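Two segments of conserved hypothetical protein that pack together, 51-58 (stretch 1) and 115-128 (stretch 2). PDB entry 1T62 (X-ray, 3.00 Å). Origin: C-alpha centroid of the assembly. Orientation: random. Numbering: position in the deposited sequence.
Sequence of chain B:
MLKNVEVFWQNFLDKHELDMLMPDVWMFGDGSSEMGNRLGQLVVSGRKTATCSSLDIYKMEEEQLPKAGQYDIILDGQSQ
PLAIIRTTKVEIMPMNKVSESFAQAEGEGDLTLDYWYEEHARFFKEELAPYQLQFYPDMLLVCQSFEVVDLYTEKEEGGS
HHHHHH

Stretch 1 (51-58) TCSSLDIY
Stretch 2 115-128: YWYEEHARFFKEEL

Stretch 1 runs as a strand through Thr 51 to Ser 54 and turns at once into a helix from Leu 55; stretch 2 is helical throughout. Strand and helix 115-128 point broadly the same way, their axes 40° apart (signed crossing -40°) and 9.5 Å at closest approach. The register is set by CA-CA distances: 9.2 Å for Cys 52 to His 120, 7.1 Å for Ser 54 to Phe 124, 7.5 Å for Ile 57 to Leu 128. No hydrogen bond crosses; packing buries 377 Å² in all.

Strand alternation selects the contacts: Cys 52 and Ser 54 direct CB toward the helix, Thr 51 and Ser 53 away. Cys 52 (phi/psi -159/138) uses chi1 p, which sets its small, polarizable sulfur among three rings. Cys 52 SG lies 3.4 Å from His 120 CD2, at the ring edge, 3.8 Å from Phe 124 CZ, and 4.4 Å from Trp 116 CZ2. His 120 (m, chi2 62°) is steadied by its own helix, ND1 donating to Trp 116 O at 2.8 Å. Trp 116 (t, chi2 96°) starts sideways, but its ring end comes nearer.

Phe 124 (m, chi2 110°) brings its ring up to the strand backbone, with Cys 52 O at the ring edge, 3.6 Å from Phe 124 CZ, and Ser 54 N 3.6 Å from Phe 124 CE2. Ser 54 is small enough to sit beside it, CB 4.0 Å from Phe 124 CD2. With chi1 t, Ser 54 OG caps the new helix, accepting a weak bond from Asp 56 N at 3.1 Å. Facing away, Ser 53 (p) pairs OG with Tyr 58 OH at 3.0 Å.

One turn beyond Phe 124, Leu 128 (m, t) also starts sideways, yet brings CD2 within 3.9 Å of Ile 57 CD1. Ile 57 (m, m) also places CG1 3.5 Å from OE1 of the extended Glu 127 (t, t).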

# COMPACT_ATOMS: atom_id res chain seq x y z
N THR B 51 14.65 9.95 -6.91
CA THR B 51 14.16 9.85 -5.54
C THR B 51 15.25 10.33 -4.59
O THR B 51 16.38 10.59 -4.99
CB THR B 51 13.88 8.41 -5.17
OG1 THR B 51 13.21 7.77 -6.26
CG2 THR B 51 13.02 8.33 -3.94
N CYS B 52 14.90 10.42 -3.33
CA CYS B 52 15.87 10.82 -2.34
C CYS B 52 15.39 10.37 -0.98
O CYS B 52 14.21 10.44 -0.66
CB CYS B 52 16.09 12.33 -2.38
SG CYS B 52 14.65 13.31 -2.03
N SER B 53 16.34 9.85 -0.21
CA SER B 53 16.08 9.37 1.13
C SER B 53 17.11 10.04 2.02
O SER B 53 18.07 10.63 1.52
CB SER B 53 16.21 7.84 1.18
OG SER B 53 17.36 7.38 0.48
N SER B 54 16.91 9.95 3.33
CA SER B 54 17.82 10.55 4.31
C SER B 54 19.02 9.68 4.58
O SER B 54 18.87 8.58 5.08
CB SER B 54 17.10 10.77 5.64
OG SER B 54 18.03 11.13 6.64
N LEU B 55 20.20 10.18 4.26
CA LEU B 55 21.42 9.42 4.50
C LEU B 55 21.48 9.05 5.98
O LEU B 55 22.10 8.05 6.36
CB LEU B 55 22.65 10.26 4.14
CG LEU B 55 23.96 9.65 4.63
CD1 LEU B 55 24.16 8.27 4.04
CD2 LEU B 55 25.07 10.57 4.23
N ASP B 56 20.83 9.86 6.81
CA ASP B 56 20.81 9.62 8.24
C ASP B 56 20.19 8.28 8.65
O ASP B 56 20.76 7.55 9.45
CB ASP B 56 20.11 10.77 8.94
CG ASP B 56 21.01 11.98 9.10
OD1 ASP B 56 20.49 13.07 9.40
OD2 ASP B 56 22.24 11.84 8.94
N ILE B 57 19.02 7.96 8.11
CA ILE B 57 18.37 6.69 8.45
C ILE B 57 19.29 5.51 8.12
O ILE B 57 19.36 4.54 8.86
CB ILE B 57 17.04 6.49 7.69
CG1 ILE B 57 16.22 7.77 7.73
CG2 ILE B 57 16.26 5.33 8.32
CD1 ILE B 57 15.77 8.15 9.10
N TYR B 58 19.99 5.58 6.99
CA TYR B 58 20.89 4.50 6.64
C TYR B 58 21.92 4.34 7.75
O TYR B 58 22.21 3.23 8.20
CB TYR B 58 21.61 4.79 5.32
CG TYR B 58 20.72 4.71 4.11
CD1 TYR B 58 20.05 5.84 3.63
CD2 TYR B 58 20.52 3.50 3.45
CE1 TYR B 58 19.22 5.76 2.53
CE2 TYR B 58 19.68 3.42 2.36
CZ TYR B 58 19.03 4.55 1.90
OH TYR B 58 18.21 4.48 0.81
N TYR B 115 9.70 25.62 -2.85
CA TYR B 115 8.60 24.71 -2.57
C TYR B 115 9.11 23.28 -2.49
O TYR B 115 8.79 22.55 -1.55
CB TYR B 115 7.52 24.80 -3.65
CG TYR B 115 6.41 23.80 -3.42
CD1 TYR B 115 6.54 22.47 -3.82
CD2 TYR B 115 5.26 24.17 -2.71
CE1 TYR B 115 5.57 21.53 -3.51
CE2 TYR B 115 4.28 23.23 -2.39
CZ TYR B 115 4.44 21.91 -2.79
OH TYR B 115 3.50 20.97 -2.44
N TRP B 116 9.89 22.88 -3.49
CA TRP B 116 10.45 21.54 -3.53
C TRP B 116 11.10 21.28 -2.19
O TRP B 116 10.91 20.23 -1.56
CB TRP B 116 11.51 21.45 -4.63
CG TRP B 116 12.10 20.08 -4.79
CD1 TRP B 116 11.73 19.12 -5.68
CD2 TRP B 116 13.13 19.50 -3.98
NE1 TRP B 116 12.46 17.97 -5.48
CE2 TRP B 116 13.33 18.18 -4.44
CE3 TRP B 116 13.91 19.97 -2.91
CZ2 TRP B 116 14.27 17.32 -3.87
CZ3 TRP B 116 14.85 19.12 -2.35
CH2 TRP B 116 15.02 17.81 -2.83
N TYR B 117 11.87 22.27 -1.75
CA TYR B 117 12.57 22.17 -0.49
C TYR B 117 11.61 22.10 0.69
O TYR B 117 11.75 21.23 1.54
CB TYR B 117 13.52 23.35 -0.33
CG TYR B 117 14.39 23.23 0.87
CD1 TYR B 117 13.88 23.45 2.15
CD2 TYR B 117 15.73 22.85 0.74
CE1 TYR B 117 14.68 23.30 3.27
CE2 TYR B 117 16.54 22.70 1.86
CZ TYR B 117 16.01 22.92 3.11
OH TYR B 117 16.81 22.78 4.21
N GLU B 118 10.62 22.99 0.74
CA GLU B 118 9.65 22.96 1.84
C GLU B 118 8.98 21.59 1.91
O GLU B 118 8.85 20.98 2.98
CB GLU B 118 8.59 24.04 1.66
CG GLU B 118 7.66 24.12 2.87
CD GLU B 118 6.54 25.12 2.69
OE1 GLU B 118 5.67 25.21 3.59
OE2 GLU B 118 6.52 25.82 1.65
N GLU B 119 8.55 21.09 0.75
CA GLU B 119 7.91 19.79 0.67
C GLU B 119 8.77 18.72 1.35
O GLU B 119 8.33 18.08 2.30
CB GLU B 119 7.67 19.43 -0.81
CG GLU B 119 6.98 18.09 -1.04
CD GLU B 119 6.57 17.89 -2.50
OE1 GLU B 119 7.42 18.10 -3.39
OE2 GLU B 119 5.40 17.53 -2.75
N HIS B 120 9.99 18.55 0.87
CA HIS B 120 10.88 17.55 1.42
C HIS B 120 11.29 17.78 2.88
O HIS B 120 11.49 16.83 3.64
CB HIS B 120 12.13 17.42 0.54
CG HIS B 120 11.85 16.81 -0.80
ND1 HIS B 120 11.02 17.40 -1.72
CD2 HIS B 120 12.29 15.66 -1.36
CE1 HIS B 120 10.95 16.63 -2.80
NE2 HIS B 120 11.71 15.57 -2.60
N ALA B 121 11.42 19.05 3.26
CA ALA B 121 11.80 19.38 4.63
C ALA B 121 10.79 18.69 5.55
O ALA B 121 11.16 18.01 6.51
CB ALA B 121 11.76 20.89 4.81
N ARG B 122 9.51 18.86 5.24
CA ARG B 122 8.44 18.26 6.01
C ARG B 122 8.50 16.73 5.98
O ARG B 122 8.48 16.08 7.02
CB ARG B 122 7.09 18.73 5.47
CG ARG B 122 5.89 18.13 6.17
CD ARG B 122 4.64 18.92 5.89
NE ARG B 122 4.39 19.10 4.45
CZ ARG B 122 4.17 18.10 3.60
NH1 ARG B 122 4.17 16.83 4.02
NH2 ARG B 122 3.94 18.38 2.31
N PHE B 123 8.56 16.17 4.78
CA PHE B 123 8.63 14.73 4.60
C PHE B 123 9.68 14.10 5.51
O PHE B 123 9.37 13.19 6.28
CB PHE B 123 8.96 14.41 3.14
CG PHE B 123 8.87 12.95 2.81
CD1 PHE B 123 7.64 12.31 2.72
CD2 PHE B 123 10.03 12.19 2.62
CE1 PHE B 123 7.55 10.95 2.45
CE2 PHE B 123 9.96 10.83 2.35
CZ PHE B 123 8.71 10.21 2.26
N PHE B 124 10.91 14.57 5.42
CA PHE B 124 11.98 14.03 6.24
C PHE B 124 11.82 14.40 7.70
O PHE B 124 12.28 13.67 8.59
CB PHE B 124 13.34 14.50 5.71
CG PHE B 124 13.64 14.02 4.32
CD1 PHE B 124 13.66 14.91 3.25
CD2 PHE B 124 13.90 12.67 4.08
CE1 PHE B 124 13.93 14.48 1.96
CE2 PHE B 124 14.18 12.22 2.79
CZ PHE B 124 14.20 13.13 1.73
N LYS B 125 11.19 15.53 7.96
CA LYS B 125 10.95 15.97 9.34
C LYS B 125 10.23 14.81 10.02
O LYS B 125 10.68 14.30 11.06
CB LYS B 125 10.07 17.22 9.36
CG LYS B 125 9.64 17.72 10.74
CD LYS B 125 10.83 18.19 11.57
CE LYS B 125 10.41 18.87 12.88
NZ LYS B 125 9.89 20.25 12.69
N GLU B 126 9.13 14.39 9.41
CA GLU B 126 8.33 13.31 9.95
C GLU B 126 9.04 11.97 9.95
O GLU B 126 8.87 11.19 10.88
CB GLU B 126 7.01 13.20 9.19
CG GLU B 126 6.02 14.28 9.60
CD GLU B 126 4.84 14.42 8.66
OE1 GLU B 126 4.05 15.37 8.84
OE2 GLU B 126 4.70 13.58 7.74
N GLU B 127 9.85 11.70 8.94
CA GLU B 127 10.53 10.41 8.95
C GLU B 127 11.63 10.37 10.00
O GLU B 127 11.89 9.32 10.58
CB GLU B 127 11.14 10.09 7.59
CG GLU B 127 11.78 8.72 7.58
CD GLU B 127 12.63 8.46 6.36
OE1 GLU B 127 13.14 7.33 6.23
OE2 GLU B 127 12.79 9.38 5.53
N LEU B 128 12.26 11.51 10.26
CA LEU B 128 13.35 11.55 11.23
C LEU B 128 12.91 11.51 12.68
O LEU B 128 13.51 10.79 13.48
CB LEU B 128 14.21 12.80 11.02
CG LEU B 128 15.27 12.76 9.93
CD1 LEU B 128 15.88 14.14 9.79
CD2 LEU B 128 16.35 11.77 10.29